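Local coordinates for uricase (PDB 4R8X) that catalyses the oxidation of urate by molecular oxygen to 5-hydroxyisourate, the first step on the way to allantoin, at the interface of chains A and B. Residues are numbered along the deposited sequence; one frame, centred on the assembly and turned at random. Chains: chain A/B, Uricase.

The interface of chains A and B. Residues chain A 16-18; chain B 285-286.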
loop_
_atom_site.group_PDB
_atom_site.type_symbol
_atom_site.label_atom_id
_atom_site.label_comp_id
_atom_site.label_asym_id
_atom_site.label_seq_id
_atom_site.Cartn_x
_atom_site.Cartn_y
_atom_site.Cartn_z
ATOM N N ARG A 16 -1.189 1.787 25.282
ATOM C CA ARG A 16 -1.529 1.960 26.685
ATOM C C ARG A 16 -2.942 2.521 26.827
ATOM O O ARG A 16 -3.292 3.492 26.154
ATOM C CB ARG A 16 -0.499 2.881 27.353
ATOM C CG ARG A 16 -0.957 3.543 28.640
ATOM C CD ARG A 16 -1.017 2.586 29.815
ATOM N NE ARG A 16 -1.521 3.307 30.976
ATOM C CZ ARG A 16 -0.754 4.058 31.768
ATOM N NH1 ARG A 16 0.552 4.148 31.530
ATOM N NH2 ARG A 16 -1.289 4.714 32.786
ATOM N N THR A 17 -3.759 1.920 27.686
ATOM C CA THR A 17 -5.085 2.476 27.930
ATOM C C THR A 17 -5.114 3.303 29.207
ATOM O O THR A 17 -4.426 2.988 30.180
ATOM C CB THR A 17 -6.202 1.416 27.922
ATOM O OG1 THR A 17 -5.783 0.255 28.651
ATOM C CG2 THR A 17 -6.543 1.020 26.499
ATOM N N TYR A 18 -5.898 4.374 29.176
ATOM C CA TYR A 18 -6.064 5.277 30.314
ATOM C C TYR A 18 -4.746 5.847 30.849
ATOM O O TYR A 18 -4.430 5.722 32.030
ATOM C CB TYR A 18 -6.899 4.612 31.418
ATOM C CG TYR A 18 -8.320 4.333 30.968
ATOM C CD1 TYR A 18 -9.242 5.366 30.838
ATOM C CD2 TYR A 18 -8.735 3.044 30.653
ATOM C CE1 TYR A 18 -10.541 5.125 30.416
ATOM C CE2 TYR A 18 -10.038 2.792 30.232
ATOM C CZ TYR A 18 -10.934 3.837 30.111
ATOM O OH TYR A 18 -12.225 3.591 29.686
ATOM N N LYS B 285 -7.279 -0.062 33.302
ATOM C CA LYS B 285 -6.365 0.902 33.899
ATOM C C LYS B 285 -4.963 0.300 33.950
ATOM O O LYS B 285 -4.761 -0.764 34.531
ATOM C CB LYS B 285 -6.840 1.283 35.309
ATOM C CG LYS B 285 -5.753 1.801 36.235
ATOM C CD LYS B 285 -5.222 3.152 35.789
ATOM C CE LYS B 285 -3.951 3.514 36.538
ATOM N NZ LYS B 285 -3.170 4.583 35.854
ATOM N N GLY B 286 -4.000 0.972 33.321
ATOM C CA GLY B 286 -2.619 0.531 33.361
ATOM C C GLY B 286 -2.302 -0.583 32.382
ATOM O O GLY B 286 -1.200 -1.131 32.389
HETATM O O HOH W 1 -3.728 7.130 34.176
#
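A:Arg16, near the end of strand 5-17, lays its guanidinium beside the loop residues B:Lys285 and B:Gly286 at a small patch of the two-fold subunit interface of the uricase tetramer. The packed part is built on the glycine backbone: A:Arg16 NE sits 3.8 Å from B:Gly286 CA, and the carbonyl oxygen A:Thr17 O lies 3.8 Å from the backbone nitrogen B:Gly286 N, contacts by proximity and not hydrogen bonds. Within chain A, NE of A:Arg16 donates to A:Thr17 O at 3.0 Å; the acceptor lies near the guanidinium plane, while the donor stands 43° out of the carbonyl plane. The bond, with the chain bent at chi2 (73°), brings the guanidinium alongside the carbonyl oxygens of A:Thr17 and A:Tyr18 and probably restrains its rotation. Cut back to alanine, the position is likely to leave A:Thr17 O without this donor and a gap beside B:Gly286. The looser, water-linked side lies at the amine of B:Lys285, whose side chain runs obliquely to that of A:Arg16. Its NZ stops 3.6 Å from A:Arg16 NH2, two groups likely to be positively charged, so this approach is probably not attractive by itself; nearby carbonyl oxygens and water may ease it. A:Tyr18 turns its backbone carbonyl towards the lysine amine, its ring pointing away. Water 1 bridges the two chains, 2.7 Å from A:Tyr18 O and 3.1 Å from B:Lys285 NZ.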